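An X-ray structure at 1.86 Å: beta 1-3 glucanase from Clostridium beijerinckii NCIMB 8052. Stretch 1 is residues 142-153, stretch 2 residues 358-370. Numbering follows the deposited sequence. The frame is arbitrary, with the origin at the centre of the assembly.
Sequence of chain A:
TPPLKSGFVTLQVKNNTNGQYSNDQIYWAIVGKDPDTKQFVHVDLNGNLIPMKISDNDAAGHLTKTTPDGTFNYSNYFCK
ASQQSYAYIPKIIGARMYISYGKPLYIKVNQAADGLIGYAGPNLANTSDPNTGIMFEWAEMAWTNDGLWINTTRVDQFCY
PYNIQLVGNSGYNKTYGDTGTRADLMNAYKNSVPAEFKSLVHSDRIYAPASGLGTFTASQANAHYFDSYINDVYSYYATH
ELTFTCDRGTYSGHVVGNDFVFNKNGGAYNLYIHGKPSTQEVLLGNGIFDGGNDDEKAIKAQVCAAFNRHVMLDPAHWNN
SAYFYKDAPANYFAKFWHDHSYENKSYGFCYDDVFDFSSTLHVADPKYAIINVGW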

# COMPACT_ATOMS: atom_id res chain seq x y z
N ALA A 142 -1.60 -10.28 6.02
CA ALA A 142 -1.93 -11.66 5.66
C ALA A 142 -1.26 -12.58 6.67
O ALA A 142 -0.12 -12.34 7.08
CB ALA A 142 -1.48 -11.98 4.25
N TRP A 143 -1.98 -13.61 7.08
CA TRP A 143 -1.44 -14.58 8.01
C TRP A 143 -1.57 -15.92 7.32
O TRP A 143 -2.69 -16.41 7.12
CB TRP A 143 -2.17 -14.54 9.34
CG TRP A 143 -1.62 -15.45 10.39
CD1 TRP A 143 -0.39 -16.07 10.40
CD2 TRP A 143 -2.29 -15.87 11.58
NE1 TRP A 143 -0.27 -16.84 11.54
CE2 TRP A 143 -1.42 -16.73 12.28
CE3 TRP A 143 -3.55 -15.59 12.12
CZ2 TRP A 143 -1.77 -17.31 13.49
CZ3 TRP A 143 -3.90 -16.17 13.32
CH2 TRP A 143 -3.01 -17.03 13.99
N THR A 144 -0.44 -16.50 6.94
CA THR A 144 -0.43 -17.72 6.16
C THR A 144 0.36 -18.81 6.85
O THR A 144 0.77 -18.65 8.01
CB THR A 144 0.18 -17.48 4.78
OG1 THR A 144 1.57 -17.17 4.93
CG2 THR A 144 -0.53 -16.32 4.08
N ASN A 145 0.60 -19.90 6.14
CA ASN A 145 1.42 -20.99 6.65
C ASN A 145 2.85 -20.55 7.01
O ASN A 145 3.54 -21.21 7.79
CB ASN A 145 1.48 -22.12 5.61
CG ASN A 145 2.30 -23.30 6.08
OD1 ASN A 145 2.14 -23.76 7.21
ND2 ASN A 145 3.21 -23.78 5.22
N ASP A 146 3.27 -19.42 6.45
CA ASP A 146 4.63 -18.93 6.61
C ASP A 146 4.76 -17.75 7.58
O ASP A 146 5.83 -17.15 7.68
CB ASP A 146 5.19 -18.55 5.25
CG ASP A 146 5.20 -19.72 4.28
OD1 ASP A 146 5.43 -20.86 4.75
OD2 ASP A 146 4.97 -19.51 3.07
N GLY A 147 3.68 -17.43 8.29
CA GLY A 147 3.72 -16.36 9.27
C GLY A 147 2.80 -15.21 8.91
O GLY A 147 1.98 -15.32 8.00
N LEU A 148 2.95 -14.10 9.62
CA LEU A 148 2.08 -12.94 9.44
C LEU A 148 2.88 -11.77 8.89
O LEU A 148 3.99 -11.51 9.34
CB LEU A 148 1.42 -12.57 10.77
CG LEU A 148 0.40 -11.42 10.84
CD1 LEU A 148 -0.52 -11.70 12.01
CD2 LEU A 148 1.11 -10.11 11.04
N TRP A 149 2.30 -11.07 7.91
CA TRP A 149 2.85 -9.82 7.39
C TRP A 149 1.83 -8.74 7.67
O TRP A 149 0.66 -8.96 7.45
CB TRP A 149 3.09 -9.88 5.87
CG TRP A 149 4.24 -10.71 5.42
CD1 TRP A 149 5.44 -10.26 4.93
CD2 TRP A 149 4.31 -12.14 5.38
NE1 TRP A 149 6.25 -11.32 4.60
CE2 TRP A 149 5.58 -12.49 4.87
CE3 TRP A 149 3.42 -13.16 5.74
CZ2 TRP A 149 5.98 -13.81 4.71
CZ3 TRP A 149 3.83 -14.48 5.59
CH2 TRP A 149 5.09 -14.79 5.07
N ILE A 150 2.27 -7.59 8.16
CA ILE A 150 1.32 -6.51 8.37
C ILE A 150 2.05 -5.20 8.09
O ILE A 150 3.25 -5.09 8.36
CB ILE A 150 0.71 -6.55 9.80
CG1 ILE A 150 -0.30 -5.41 9.99
CG2 ILE A 150 1.80 -6.53 10.89
CD1 ILE A 150 -1.20 -5.59 11.20
N ASN A 151 1.37 -4.23 7.48
CA ASN A 151 2.04 -2.97 7.15
C ASN A 151 1.08 -1.79 7.06
O ASN A 151 -0.09 -1.95 6.70
CB ASN A 151 2.83 -3.09 5.83
CG ASN A 151 1.94 -3.47 4.64
OD1 ASN A 151 1.70 -4.65 4.40
ND2 ASN A 151 1.45 -2.47 3.90
N THR A 152 1.60 -0.61 7.40
CA THR A 152 0.99 0.65 6.98
C THR A 152 1.27 0.84 5.50
O THR A 152 2.19 0.22 4.94
CB THR A 152 1.54 1.86 7.74
OG1 THR A 152 2.91 2.07 7.39
CG2 THR A 152 1.43 1.67 9.24
N THR A 153 0.53 1.72 4.83
CA THR A 153 0.83 1.95 3.44
C THR A 153 0.59 3.39 3.02
O THR A 153 -0.46 3.96 3.34
CB THR A 153 0.01 1.01 2.52
OG1 THR A 153 0.25 1.34 1.16
CG2 THR A 153 -1.49 1.11 2.82
N SER A 358 10.39 -1.11 3.00
CA SER A 358 8.97 -0.84 3.25
C SER A 358 8.66 -0.93 4.74
O SER A 358 9.50 -1.30 5.55
CB SER A 358 8.08 -1.82 2.47
OG SER A 358 7.96 -3.06 3.16
N SER A 359 7.41 -0.61 5.08
CA SER A 359 6.94 -0.67 6.45
C SER A 359 6.48 -2.07 6.84
O SER A 359 5.80 -2.25 7.85
CB SER A 359 5.79 0.32 6.63
OG SER A 359 4.80 0.04 5.65
N THR A 360 6.83 -3.07 6.03
CA THR A 360 6.35 -4.42 6.29
C THR A 360 6.95 -4.99 7.57
O THR A 360 8.17 -5.04 7.71
CB THR A 360 6.65 -5.40 5.14
OG1 THR A 360 5.88 -5.04 3.99
CG2 THR A 360 6.27 -6.84 5.56
N LEU A 361 6.08 -5.40 8.48
CA LEU A 361 6.44 -6.18 9.66
C LEU A 361 6.12 -7.64 9.39
O LEU A 361 5.10 -7.94 8.77
CB LEU A 361 5.68 -5.69 10.90
CG LEU A 361 5.90 -4.23 11.32
CD1 LEU A 361 4.64 -3.65 11.92
CD2 LEU A 361 7.03 -4.15 12.31
N HIS A 362 6.98 -8.55 9.84
CA HIS A 362 6.78 -9.97 9.58
C HIS A 362 7.38 -10.83 10.68
O HIS A 362 8.49 -10.57 11.13
CB HIS A 362 7.39 -10.34 8.23
CG HIS A 362 7.58 -11.82 8.04
ND1 HIS A 362 6.53 -12.70 7.98
CD2 HIS A 362 8.71 -12.56 7.89
CE1 HIS A 362 6.99 -13.93 7.80
NE2 HIS A 362 8.31 -13.86 7.74
N VAL A 363 6.63 -11.86 11.09
CA VAL A 363 7.17 -12.86 12.01
C VAL A 363 6.40 -14.18 11.86
O VAL A 363 5.20 -14.20 11.56
CB VAL A 363 7.13 -12.39 13.48
CG1 VAL A 363 5.70 -12.43 14.01
CG2 VAL A 363 8.06 -13.25 14.35
N ALA A 364 7.11 -15.28 12.07
CA ALA A 364 6.54 -16.61 11.87
C ALA A 364 5.43 -16.88 12.87
O ALA A 364 4.44 -17.55 12.56
CB ALA A 364 7.62 -17.68 11.99
N ASP A 365 5.63 -16.38 14.09
CA ASP A 365 4.78 -16.74 15.23
C ASP A 365 4.17 -15.51 15.91
O ASP A 365 4.52 -15.18 17.02
CB ASP A 365 5.60 -17.56 16.24
CG ASP A 365 6.83 -16.81 16.77
OD1 ASP A 365 7.36 -15.91 16.06
OD2 ASP A 365 7.29 -17.14 17.89
N PRO A 366 3.23 -14.85 15.22
CA PRO A 366 2.67 -13.59 15.72
C PRO A 366 1.82 -13.79 16.97
O PRO A 366 1.11 -14.80 17.08
CB PRO A 366 1.80 -13.12 14.54
CG PRO A 366 1.40 -14.38 13.87
CD PRO A 366 2.59 -15.29 13.98
N LYS A 367 1.90 -12.84 17.90
CA LYS A 367 1.08 -12.82 19.11
C LYS A 367 0.01 -11.74 19.01
O LYS A 367 -1.19 -12.02 19.08
CB LYS A 367 1.96 -12.57 20.34
CG LYS A 367 1.27 -12.76 21.67
CD LYS A 367 2.26 -12.46 22.79
CE LYS A 367 1.68 -12.75 24.16
NZ LYS A 367 2.78 -12.87 25.17
N TYR A 368 0.45 -10.50 18.83
CA TYR A 368 -0.50 -9.41 18.62
C TYR A 368 0.17 -8.23 17.93
O TYR A 368 1.41 -8.15 17.87
CB TYR A 368 -1.12 -8.96 19.96
CG TYR A 368 -0.13 -8.31 20.92
CD1 TYR A 368 0.51 -9.06 21.91
CD2 TYR A 368 0.14 -6.94 20.86
CE1 TYR A 368 1.39 -8.48 22.79
CE2 TYR A 368 1.04 -6.35 21.74
CZ TYR A 368 1.66 -7.13 22.70
OH TYR A 368 2.55 -6.55 23.57
N ALA A 369 -0.65 -7.30 17.43
CA ALA A 369 -0.15 -6.03 16.93
C ALA A 369 -0.94 -4.87 17.53
O ALA A 369 -2.13 -5.01 17.82
CB ALA A 369 -0.21 -5.97 15.38
N ILE A 370 -0.25 -3.76 17.75
CA ILE A 370 -0.92 -2.52 18.15
C ILE A 370 -1.00 -1.58 16.95
O ILE A 370 0.03 -1.29 16.32
CB ILE A 370 -0.18 -1.77 19.28
CG1 ILE A 370 0.06 -2.65 20.51
CG2 ILE A 370 -0.92 -0.47 19.61
CD1 ILE A 370 -1.18 -3.12 21.18
O HOH W 1 1.86 -18.58 12.18
O HOH W 2 3.75 -0.89 9.32

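Two segments more than 200 residues apart in sequence pair as antiparallel strands, 147-151 against 361-363, their axes 4.8 Å apart at closest approach. The shortest polar link lies beyond the ladder: Ser359, with chi1 in the p rotamer, donates from OG to Thr152 O at 2.7 Å. Within the ladder, Ile150 and Leu361 form a reciprocal pair, Leu361 N to Ile150 O at 2.8 Å and Ile150 N to Leu361 O at 2.9 Å. Leu148 and Val363 repeat the pattern, with Leu148 N to Val363 O at 3.0 Å and Val363 N to Leu148 O at 3.2 Å. The Leu148 carbonyl also accepts from a side chain of the neighbouring strand, His362 ND1 to Leu148 O at 3.1 Å. Two waters extend the pairing: one accepts from Trp143 NE1 and donates to Ala364 O, the other accepts from Thr152 N and donates to Ser359 O, all at 2.8 to 2.9 Å.

Between the two hydrogen-bonded pairs, Trp149 and His362 face each other, and their rings form an offset stack with centroids 4.0 Å apart and planes at 21°. The imidazole thus serves twice, its flat face against the indole and its edge toward Leu148 O. His362 CB covers the five-membered ring of Trp149, while Thr360 CG2 meets the indole edge, 3.6 Å from Trp149 CD1.

Leu148, Ile150, Leu361 and Val363 occupy the other face. There Ile150 CG2 packs on Leu361 CB at 4.0 Å and Ile150 CD1 reaches Ala369 CB at 4.3 Å. Buried Pro366 places CG 3.6 Å from Leu148 CB and over the face of the Trp143 ring. Gly147 fits where a CB would clash with Val363 O and Ala364 CA; its backbone angles alone call for glycine. In all, 688 Å² is buried between the stretches, both sides summed.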